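Local structure of malonyl-CoA-[acyl-carrier-protein] transacylase (Coxiella burnetii, 3TQE) at residues Ala217-Pro228 with His241-Ile252; Ile150-Gln161 with Ile173-Ala183. The protein probably transfers the malonyl group from malonyl-CoA to holo-acyl carrier protein, releasing CoA and supplying malonyl-ACP for fatty acid synthesis. All coordinates share one frame; numbering follows the deposited sequence. Where two conformers were deposited one is given.

Contact 1 (Ala217-Pro228 with His241-Ile252); sequences AQDIAKISIDSP and HNEANIIRGALI. With GLY (glycine), chain C.
Arg-248 reaches from helix 244-254 to segment 217-228, and its guanidinium group is bound along its edge. Arg-248 NE donates to Ile-220 O at 2.9 Å, in the guanidinium plane but from above the carbonyl plane. Arg-248 NH2 meets Ile-223 O at 2.7 Å, nearly along the C=O axis, and also the bound glycine, at its O. Arg-248 NH1 takes the other carboxylate oxygen of the glycine, OXT, at 2.9 Å, so arginine's two terminal nitrogens match the ligand's two oxygens. The glycine also pairs with the backbone of Ile-225, whose N donates to ligand O and whose O accepts from ligand N at 2.7 Å.

Around this polar core, Ile-225 CD1 lies over one guanidinium face, while Ile-220 CG2 packs on Arg-248 CG. The arginine chain is extended from CG to NE (chi2 -173°, chi3 174°), which carries its charge past these isoleucines to the carbonyls. Asn-245 OD1 steadies NH1 from within the same helix. Small Ala-244 lets the ligand carboxylate approach its CB. Farther along, Ser-227 OG donates to Asn-242 O at 2.6 Å, and Pro-228 CD lies against Ile-247 CD1. Ile-220 and Leu-251 both touch Tyr-100 of helix 97-105.

The ligand carboxylate balances the charge of Arg-248, whose N-H groups are spread over that carboxylate and two main-chain carbonyls; the ligand's amino group is held by Ile-225 O.

Contact 2 (Ile150-Gln161 with Ile173-Ala183); sequences ICENAALGQVVQ and ISGHSEAVDRA
The guanidinium group of Arg-182 turns its edge to Ala-154 O and Gln-158 OE1, while Ala-179 CA, from its own helix, covers one face. Arg-182 NE and NH2 grip Ala-154 O side-on, NE at 2.9 Å. Arg-182 NH1 and NH2 close end-on upon Gln-158 OE1, NH2 on a lone pair; NH2 also makes a weak bond to Ala-155 O. The arginine bends at chi3 (-59°), turning its flat end toward the C-terminus of helix 144-155.

The Gln-158 amide, nearly parallel to the His-176 ring, sends NE2 to Glu-178 OE1 at 3.0 Å, meeting that oxygen from above the carboxylate plane. At the imidazole edge, His-176 ND1 accepts an almost straight bond from Val-159 N (2.9 Å, 176°), and His-176 N returns one to Val-159 O.

A type I' turn, Ala-155 to Gln-158, leads from the helix toward the beta hairpin 160-167/170-174, and His-176 takes the N-cap position of helix 177-189. In the hairpin Gln-161 and Ser-174 exchange two antiparallel backbone bonds, and Gly-175 CA comes within 3.2 Å of Val-159 O, where a side chain would clash. Val-160 packs on Ala-179, Ala-183 and Ile-173, and Ala-154 CB meets Ala-183 CB; such small residues let the axes of helix segments 150-155 and 177-183 come to 8.5 Å.

Glutamine suits its place by accepting from arginine and donating to glutamate, linking opposite charges. The arginine would favour the negative end of the helix 144-155 dipole, and the bond from Val-159 N implies that ND1 carries no proton.

How the contacts relate
Contact 2 closes before contact 1 opens along the chain, and both fall within the acyl transferase domain. Their centres lie 31 Å apart and their nearest atoms about 12 Å, so they do not touch. Contact 2 joins helices 144-155 and 177-189 to the hairpin 160-167/170-174 of the mixed five-stranded sheet; contact 1 joins helices 210-220 and 244-254 beside helix 97-105, which follows the predicted nucleophile Ser-96. The predicted active site relates them: the side chain of His-205 is about 6 Å from that of Ser-174 in contact 2 and about 9 Å from that of Leu-251 in contact 1. The two therefore approach the probable catalytic centre from different parts of the fold.

Contact 1 (Ala217-Pro228 with His241-Ile252)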
loop_
_atom_site.group_PDB
_atom_site.type_symbol
_atom_site.label_atom_id
_atom_site.label_comp_id
_atom_site.label_asym_id
_atom_site.label_seq_id
_atom_site.Cartn_x
_atom_site.Cartn_y
_atom_site.Cartn_z
ATOM N N ALA A 217 -0.372 17.168 -6.467
ATOM C CA ALA A 217 -1.239 17.341 -7.618
ATOM C C ALA A 217 -0.495 18.026 -8.738
ATOM O O ALA A 217 -0.730 17.745 -9.898
ATOM C CB ALA A 217 -2.472 18.112 -7.238
ATOM N N GLN A 218 0.398 18.925 -8.381
ATOM C CA GLN A 218 1.194 19.624 -9.379
ATOM C C GLN A 218 2.121 18.673 -10.118
ATOM O O GLN A 218 2.272 18.752 -11.342
ATOM C CB GLN A 218 1.961 20.742 -8.711
ATOM C CG GLN A 218 1.086 21.778 -8.087
ATOM C CD GLN A 218 1.877 22.910 -7.459
ATOM O OE1 GLN A 218 2.903 22.694 -6.809
ATOM N NE2 GLN A 218 1.403 24.135 -7.658
ATOM N N ASP A 219 2.712 17.735 -9.396
ATOM C CA ASP A 219 3.615 16.780 -10.025
ATOM C C ASP A 219 2.875 15.761 -10.836
ATOM O O ASP A 219 3.308 15.371 -11.913
ATOM C CB ASP A 219 4.455 16.052 -8.979
ATOM C CG ASP A 219 5.376 16.974 -8.242
ATOM O OD1 ASP A 219 6.132 17.742 -8.876
ATOM O OD2 ASP A 219 5.372 16.923 -7.010
ATOM N N ILE A 220 1.752 15.306 -10.321
ATOM C CA ILE A 220 0.966 14.258 -10.969
ATOM C C ILE A 220 0.390 14.766 -12.296
ATOM O O ILE A 220 0.163 14.010 -13.202
ATOM C CB ILE A 220 -0.120 13.709 -9.991
ATOM C CG1 ILE A 220 0.559 12.759 -8.991
ATOM C CG2 ILE A 220 -1.253 12.998 -10.702
ATOM C CD1 ILE A 220 -0.338 12.218 -7.930
ATOM N N ALA A 221 0.126 16.057 -12.385
ATOM C CA ALA A 221 -0.398 16.617 -13.621
ATOM C C ALA A 221 0.609 16.501 -14.747
ATOM O O ALA A 221 0.223 16.502 -15.906
ATOM C CB ALA A 221 -0.796 18.085 -13.414
ATOM N N LYS A 222 1.890 16.390 -14.409
ATOM C CA LYS A 222 2.957 16.419 -15.410
ATOM C C LYS A 222 3.372 15.037 -15.851
ATOM O O LYS A 222 4.098 14.889 -16.815
ATOM C CB LYS A 222 4.182 17.143 -14.859
ATOM C CG LYS A 222 3.983 18.624 -14.597
ATOM C CD LYS A 222 5.215 19.220 -13.946
ATOM C CE LYS A 222 4.945 20.594 -13.359
ATOM N NZ LYS A 222 4.995 21.668 -14.392
ATOM N N ILE A 223 2.935 14.013 -15.132
ATOM C CA ILE A 223 3.352 12.646 -15.418
ATOM C C ILE A 223 2.375 12.021 -16.407
ATOM O O ILE A 223 1.185 12.206 -16.310
ATOM C CB ILE A 223 3.476 11.794 -14.119
ATOM C CG1 ILE A 223 4.034 10.393 -14.426
ATOM C CG2 ILE A 223 2.150 11.635 -13.432
ATOM C CD1 ILE A 223 4.391 9.556 -13.167
ATOM N N SER A 224 2.899 11.289 -17.369
ATOM C CA SER A 224 2.073 10.644 -18.360
ATOM C C SER A 224 1.409 9.432 -17.767
ATOM O O SER A 224 2.044 8.649 -17.102
ATOM C CB SER A 224 2.937 10.202 -19.526
ATOM O OG SER A 224 3.523 11.319 -20.146
ATOM N N ILE A 225 0.127 9.284 -18.011
ATOM C CA ILE A 225 -0.621 8.162 -17.509
ATOM C C ILE A 225 -1.335 7.512 -18.659
ATOM O O ILE A 225 -2.078 8.164 -19.373
ATOM C CB ILE A 225 -1.627 8.570 -16.443
ATOM C CG1 ILE A 225 -0.902 9.297 -15.310
ATOM C CG2 ILE A 225 -2.373 7.350 -15.969
ATOM C CD1 ILE A 225 -1.797 9.832 -14.200
ATOM N N ASP A 226 -1.098 6.221 -18.837
ATOM C CA ASP A 226 -1.784 5.415 -19.823
ATOM C C ASP A 226 -2.928 4.653 -19.179
ATOM O O ASP A 226 -2.999 4.533 -17.955
ATOM C CB ASP A 226 -0.809 4.450 -20.461
ATOM C CG ASP A 226 0.177 5.131 -21.390
ATOM O OD1 ASP A 226 -0.064 6.279 -21.803
ATOM O OD2 ASP A 226 1.195 4.484 -21.732
ATOM N N SER A 227 -3.841 4.114 -19.979
ATOM C CA SER A 227 -4.935 3.368 -19.386
ATOM C C SER A 227 -4.346 2.062 -18.853
ATOM O O SER A 227 -3.570 1.424 -19.552
ATOM C CB SER A 227 -6.080 3.089 -20.369
ATOM O OG SER A 227 -6.875 4.240 -20.542
ATOM N N PRO A 228 -4.716 1.675 -17.630
ATOM C CA PRO A 228 -4.222 0.422 -17.110
ATOM C C PRO A 228 -4.676 -0.735 -17.977
ATOM O O PRO A 228 -5.809 -0.752 -18.451
ATOM C CB PRO A 228 -4.854 0.344 -15.699
ATOM C CG PRO A 228 -5.147 1.753 -15.343
ATOM C CD PRO A 228 -5.566 2.354 -16.640
ATOM N N HIS A 241 -10.402 2.732 -12.797
ATOM C CA HIS A 241 -10.554 3.874 -13.682
ATOM C C HIS A 241 -9.646 3.742 -14.885
ATOM O O HIS A 241 -8.519 3.320 -14.764
ATOM C CB HIS A 241 -10.178 5.151 -12.967
ATOM C CG HIS A 241 -11.063 5.473 -11.816
ATOM N ND1 HIS A 241 -12.424 5.640 -11.957
ATOM C CD2 HIS A 241 -10.789 5.664 -10.506
ATOM C CE1 HIS A 241 -12.951 5.920 -10.776
ATOM N NE2 HIS A 241 -11.978 5.944 -9.879
ATOM N N ASN A 242 -10.134 4.136 -16.045
ATOM C CA ASN A 242 -9.338 4.077 -17.265
ATOM C C ASN A 242 -8.797 5.418 -17.707
ATOM O O ASN A 242 -7.844 5.497 -18.479
ATOM C CB ASN A 242 -10.187 3.494 -18.382
ATOM C CG ASN A 242 -10.569 2.060 -18.138
ATOM O OD1 ASN A 242 -11.708 1.643 -18.415
ATOM N ND2 ASN A 242 -9.633 1.287 -17.641
ATOM N N GLU A 243 -9.425 6.496 -17.265
ATOM C CA GLU A 243 -9.107 7.817 -17.753
ATOM C C GLU A 243 -8.010 8.464 -16.940
ATOM O O GLU A 243 -8.098 8.453 -15.724
ATOM C CB GLU A 243 -10.363 8.663 -17.637
ATOM C CG GLU A 243 -11.593 8.011 -18.212
ATOM C CD GLU A 243 -12.487 7.169 -17.207
ATOM O OE1 GLU A 243 -12.081 6.615 -16.089
ATOM O OE2 GLU A 243 -13.666 7.029 -17.634
ATOM N N ALA A 244 -7.007 9.039 -17.586
ATOM C CA ALA A 244 -5.847 9.575 -16.890
ATOM C C ALA A 244 -6.211 10.565 -15.826
ATOM O O ALA A 244 -5.706 10.480 -14.708
ATOM C CB ALA A 244 -4.861 10.182 -17.847
ATOM N N ASN A 245 -7.085 11.511 -16.133
ATOM C CA ASN A 245 -7.358 12.542 -15.139
ATOM C C ASN A 245 -8.171 12.016 -13.978
ATOM O O ASN A 245 -8.108 12.540 -12.872
ATOM C CB ASN A 245 -8.035 13.748 -15.765
ATOM C CG ASN A 245 -7.076 14.612 -16.514
ATOM O OD1 ASN A 245 -5.909 14.757 -16.129
ATOM N ND2 ASN A 245 -7.576 15.254 -17.556
ATOM N N ILE A 246 -8.937 10.963 -14.213
ATOM C CA ILE A 246 -9.685 10.343 -13.135
ATOM C C ILE A 246 -8.713 9.576 -12.237
ATOM O O ILE A 246 -8.822 9.621 -11.022
ATOM C CB ILE A 246 -10.812 9.439 -13.671
ATOM C CG1 ILE A 246 -11.747 10.214 -14.592
ATOM C CG2 ILE A 246 -11.611 8.845 -12.546
ATOM C CD1 ILE A 246 -12.345 11.423 -14.003
ATOM N N ILE A 247 -7.741 8.901 -12.835
ATOM C CA ILE A 247 -6.687 8.280 -12.054
ATOM C C ILE A 247 -5.925 9.321 -11.249
ATOM O O ILE A 247 -5.666 9.111 -10.062
ATOM C CB ILE A 247 -5.762 7.466 -12.969
ATOM C CG1 ILE A 247 -6.523 6.296 -13.547
ATOM C CG2 ILE A 247 -4.512 6.998 -12.181
ATOM C CD1 ILE A 247 -5.794 5.560 -14.662
ATOM N N ARG A 248 -5.578 10.452 -11.862
ATOM C CA ARG A 248 -4.915 11.506 -11.109
ATOM C C ARG A 248 -5.752 11.922 -9.924
ATOM O O ARG A 248 -5.247 12.056 -8.818
ATOM C CB ARG A 248 -4.665 12.731 -11.964
ATOM C CG ARG A 248 -3.651 12.532 -13.047
ATOM C CD ARG A 248 -3.320 13.839 -13.766
ATOM N NE ARG A 248 -2.236 13.560 -14.702
ATOM C CZ ARG A 248 -2.395 13.219 -15.978
ATOM N NH1 ARG A 248 -3.599 13.196 -16.545
ATOM N NH2 ARG A 248 -1.347 12.929 -16.708
ATOM N N GLY A 249 -7.040 12.164 -10.140
ATOM C CA GLY A 249 -7.900 12.546 -9.048
ATOM C C GLY A 249 -7.909 11.523 -7.931
ATOM O O GLY A 249 -7.923 11.892 -6.753
ATOM N N ALA A 250 -7.942 10.243 -8.296
ATOM C CA ALA A 250 -7.988 9.189 -7.313
ATOM C C ALA A 250 -6.724 9.150 -6.473
ATOM O O ALA A 250 -6.777 8.926 -5.271
ATOM C CB ALA A 250 -8.225 7.857 -7.986
ATOM N N LEU A 251 -5.594 9.370 -7.110
ATOM C CA LEU A 251 -4.316 9.345 -6.407
ATOM C C LEU A 251 -4.159 10.521 -5.483
ATOM O O LEU A 251 -3.587 10.404 -4.406
ATOM C CB LEU A 251 -3.144 9.298 -7.377
ATOM C CG LEU A 251 -3.058 7.996 -8.169
ATOM C CD1 LEU A 251 -2.020 8.161 -9.254
ATOM C CD2 LEU A 251 -2.744 6.790 -7.250
ATOM N N ILE A 252 -4.681 11.669 -5.875
ATOM C CA ILE A 252 -4.559 12.834 -5.024
ATOM C C ILE A 252 -5.545 12.722 -3.863
ATOM O O ILE A 252 -5.209 12.976 -2.719
ATOM C CB ILE A 252 -4.753 14.112 -5.832
ATOM C CG1 ILE A 252 -3.617 14.254 -6.863
ATOM C CG2 ILE A 252 -4.852 15.311 -4.911
ATOM C CD1 ILE A 252 -2.214 14.219 -6.281
HETATM N N GLY C . -1.717 10.068 -21.283
HETATM C CA GLY C . -2.780 11.089 -21.009
HETATM C C GLY C . -2.439 11.909 -19.788
HETATM O O GLY C . -1.365 11.670 -19.195
HETATM O OXT GLY C . -3.233 12.800 -19.369
#

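Contact 2 (Ile150-Gln161 with Ile173-Ala183)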
loop_
_atom_site.group_PDB
_atom_site.type_symbol
_atom_site.label_atom_id
_atom_site.label_comp_id
_atom_site.label_asym_id
_atom_site.label_seq_id
_atom_site.Cartn_x
_atom_site.Cartn_y
_atom_site.Cartn_z
ATOM N N ILE A 150 -16.581 7.454 17.888
ATOM C CA ILE A 150 -15.494 7.798 18.803
ATOM C C ILE A 150 -14.697 8.971 18.288
ATOM O O ILE A 150 -14.368 9.902 19.018
ATOM C CB ILE A 150 -14.557 6.626 19.033
ATOM C CG1 ILE A 150 -15.239 5.592 19.933
ATOM C CG2 ILE A 150 -13.230 7.103 19.671
ATOM C CD1 ILE A 150 -14.534 4.252 19.942
ATOM N N CYS A 151 -14.340 8.918 17.023
ATOM C CA CYS A 151 -13.520 9.988 16.479
ATOM C C CYS A 151 -14.247 11.322 16.543
ATOM O O CYS A 151 -13.641 12.331 16.889
ATOM C CB CYS A 151 -13.090 9.677 15.049
ATOM S SG CYS A 151 -11.855 8.350 14.935
ATOM N N GLU A 152 -15.549 11.322 16.260
ATOM C CA GLU A 152 -16.331 12.539 16.327
ATOM C C GLU A 152 -16.323 13.083 17.749
ATOM O O GLU A 152 -16.212 14.284 17.942
ATOM C CB GLU A 152 -17.763 12.284 15.862
ATOM C CG GLU A 152 -17.882 12.004 14.371
ATOM C CD GLU A 152 -19.282 11.579 13.960
ATOM O OE1 GLU A 152 -20.193 11.527 14.831
ATOM O OE2 GLU A 152 -19.471 11.288 12.753
ATOM N N ASN A 153 -16.428 12.200 18.732
ATOM C CA ASN A 153 -16.476 12.629 20.138
ATOM C C ASN A 153 -15.110 13.049 20.665
ATOM O O ASN A 153 -15.006 13.906 21.532
ATOM C CB ASN A 153 -17.015 11.507 21.016
ATOM C CG ASN A 153 -18.479 11.221 20.760
ATOM O OD1 ASN A 153 -19.208 12.076 20.250
ATOM N ND2 ASN A 153 -18.912 10.020 21.107
ATOM N N ALA A 154 -14.050 12.446 20.145
ATOM C CA ALA A 154 -12.707 12.742 20.608
ATOM C C ALA A 154 -12.109 13.981 19.963
ATOM O O ALA A 154 -11.176 14.567 20.502
ATOM C CB ALA A 154 -11.810 11.565 20.318
ATOM N N ALA A 155 -12.636 14.402 18.823
ATOM C CA ALA A 155 -11.960 15.407 18.032
ATOM C C ALA A 155 -11.828 16.733 18.718
ATOM O O ALA A 155 -10.754 17.296 18.716
ATOM C CB ALA A 155 -12.623 15.573 16.659
ATOM N N LEU A 156 -12.932 17.226 19.287
ATOM C CA LEU A 156 -12.914 18.464 20.059
ATOM C C LEU A 156 -12.209 19.581 19.310
ATOM O O LEU A 156 -11.436 20.342 19.865
ATOM C CB LEU A 156 -12.292 18.212 21.445
ATOM C CG LEU A 156 -13.078 17.219 22.290
ATOM C CD1 LEU A 156 -12.311 16.797 23.497
ATOM C CD2 LEU A 156 -14.388 17.808 22.683
ATOM N N GLY A 157 -12.495 19.679 18.013
ATOM C CA GLY A 157 -11.928 20.729 17.204
ATOM C C GLY A 157 -10.694 20.389 16.398
ATOM O O GLY A 157 -10.292 21.145 15.489
ATOM N N GLN A 158 -10.077 19.266 16.744
ATOM C CA GLN A 158 -8.929 18.746 16.033
ATOM C C GLN A 158 -9.394 17.726 15.015
ATOM O O GLN A 158 -10.577 17.433 14.896
ATOM C CB GLN A 158 -7.955 18.100 17.024
ATOM C CG GLN A 158 -7.315 19.079 17.990
ATOM C CD GLN A 158 -6.205 18.411 18.758
ATOM O OE1 GLN A 158 -6.478 17.547 19.588
ATOM N NE2 GLN A 158 -4.947 18.764 18.455
ATOM N N VAL A 159 -8.440 17.203 14.255
ATOM C CA VAL A 159 -8.710 16.181 13.268
ATOM C C VAL A 159 -8.385 14.812 13.844
ATOM O O VAL A 159 -7.296 14.577 14.350
ATOM C CB VAL A 159 -7.833 16.384 12.020
ATOM C CG1 VAL A 159 -8.005 15.239 11.030
ATOM C CG2 VAL A 159 -8.167 17.682 11.365
ATOM N N VAL A 160 -9.324 13.900 13.729
ATOM C CA VAL A 160 -9.060 12.493 13.982
ATOM C C VAL A 160 -10.139 11.707 13.284
ATOM O O VAL A 160 -11.313 11.973 13.446
ATOM C CB VAL A 160 -8.981 12.139 15.482
ATOM C CG1 VAL A 160 -10.243 12.590 16.235
ATOM C CG2 VAL A 160 -8.701 10.646 15.692
ATOM N N GLN A 161 -9.734 10.767 12.447
ATOM C CA GLN A 161 -10.695 9.994 11.708
ATOM C C GLN A 161 -10.128 8.695 11.226
ATOM O O GLN A 161 -8.929 8.532 11.192
ATOM C CB GLN A 161 -11.209 10.770 10.519
ATOM C CG GLN A 161 -10.202 11.327 9.598
ATOM C CD GLN A 161 -10.855 12.373 8.676
ATOM O OE1 GLN A 161 -11.242 13.472 9.113
ATOM N NE2 GLN A 161 -10.988 12.033 7.431
ATOM N N ILE A 173 -6.670 4.902 12.640
ATOM C CA ILE A 173 -7.094 6.285 12.653
ATOM C C ILE A 173 -5.893 7.204 12.526
ATOM O O ILE A 173 -4.767 6.817 12.781
ATOM C CB ILE A 173 -7.918 6.615 13.918
ATOM C CG1 ILE A 173 -7.085 6.486 15.200
ATOM C CG2 ILE A 173 -9.164 5.720 13.945
ATOM C CD1 ILE A 173 -7.782 7.063 16.482
ATOM N N SER A 174 -6.154 8.421 12.108
ATOM C CA SER A 174 -5.135 9.390 11.826
ATOM C C SER A 174 -5.619 10.775 12.203
ATOM O O SER A 174 -6.803 11.045 12.112
ATOM C CB SER A 174 -4.873 9.351 10.327
ATOM O OG SER A 174 -3.765 10.128 10.021
ATOM N N GLY A 175 -4.695 11.642 12.575
ATOM C CA GLY A 175 -5.025 13.032 12.802
ATOM C C GLY A 175 -4.021 13.689 13.712
ATOM O O GLY A 175 -2.861 13.303 13.786
ATOM N N HIS A 176 -4.488 14.699 14.406
ATOM C CA HIS A 176 -3.644 15.338 15.379
ATOM C C HIS A 176 -3.292 14.390 16.493
ATOM O O HIS A 176 -4.137 13.606 16.926
ATOM C CB HIS A 176 -4.347 16.532 15.974
ATOM C CG HIS A 176 -4.479 17.659 15.019
ATOM N ND1 HIS A 176 -5.685 18.047 14.486
ATOM C CD2 HIS A 176 -3.542 18.482 14.493
ATOM C CE1 HIS A 176 -5.484 19.070 13.674
ATOM N NE2 HIS A 176 -4.195 19.367 13.680
ATOM N N SER A 177 -2.071 14.499 16.986
ATOM C CA SER A 177 -1.572 13.533 17.937
ATOM C C SER A 177 -2.429 13.470 19.188
ATOM O O SER A 177 -2.727 12.397 19.677
ATOM C CB SER A 177 -0.136 13.809 18.319
ATOM O OG SER A 177 0.009 15.110 18.693
ATOM N N GLU A 178 -2.837 14.620 19.701
ATOM C CA GLU A 178 -3.592 14.624 20.954
ATOM C C GLU A 178 -4.944 13.972 20.739
ATOM O O GLU A 178 -5.449 13.248 21.607
ATOM C CB GLU A 178 -3.779 16.052 21.465
ATOM C CG GLU A 178 -2.474 16.782 21.755
ATOM C CD GLU A 178 -1.927 17.587 20.543
ATOM O OE1 GLU A 178 -2.469 17.432 19.413
ATOM O OE2 GLU A 178 -0.961 18.375 20.756
ATOM N N ALA A 179 -5.549 14.233 19.581
ATOM C CA ALA A 179 -6.859 13.724 19.252
ATOM C C ALA A 179 -6.824 12.231 19.024
ATOM O O ALA A 179 -7.711 11.510 19.439
ATOM C CB ALA A 179 -7.403 14.452 18.034
ATOM N N VAL A 180 -5.796 11.768 18.323
ATOM C CA VAL A 180 -5.594 10.345 18.167
ATOM C C VAL A 180 -5.501 9.674 19.535
ATOM O O VAL A 180 -6.141 8.663 19.759
ATOM C CB VAL A 180 -4.372 10.049 17.276
ATOM C CG1 VAL A 180 -3.966 8.587 17.382
ATOM C CG2 VAL A 180 -4.703 10.477 15.859
ATOM N N ASP A 181 -4.728 10.237 20.449
ATOM C CA ASP A 181 -4.603 9.621 21.761
ATOM C C ASP A 181 -5.943 9.600 22.487
ATOM O O ASP A 181 -6.291 8.620 23.125
ATOM C CB ASP A 181 -3.536 10.329 22.583
ATOM C CG ASP A 181 -2.136 9.989 22.159
ATOM O OD1 ASP A 181 -1.949 8.982 21.454
ATOM O OD2 ASP A 181 -1.183 10.714 22.573
ATOM N N ARG A 182 -6.705 10.684 22.391
ATOM C CA ARG A 182 -8.020 10.732 23.018
ATOM C C ARG A 182 -8.944 9.683 22.440
ATOM O O ARG A 182 -9.651 9.017 23.159
ATOM C CB ARG A 182 -8.661 12.103 22.887
ATOM C CG ARG A 182 -8.012 13.186 23.703
ATOM C CD ARG A 182 -8.842 14.448 23.724
ATOM N NE ARG A 182 -9.121 15.038 22.425
ATOM C CZ ARG A 182 -8.343 15.893 21.771
ATOM N NH1 ARG A 182 -7.160 16.286 22.230
ATOM N NH2 ARG A 182 -8.753 16.353 20.607
ATOM N N ALA A 183 -8.908 9.536 21.127
ATOM C CA ALA A 183 -9.740 8.575 20.444
ATOM C C ALA A 183 -9.347 7.153 20.806
ATOM O O ALA A 183 -10.216 6.289 20.999
ATOM C CB ALA A 183 -9.633 8.770 18.949
#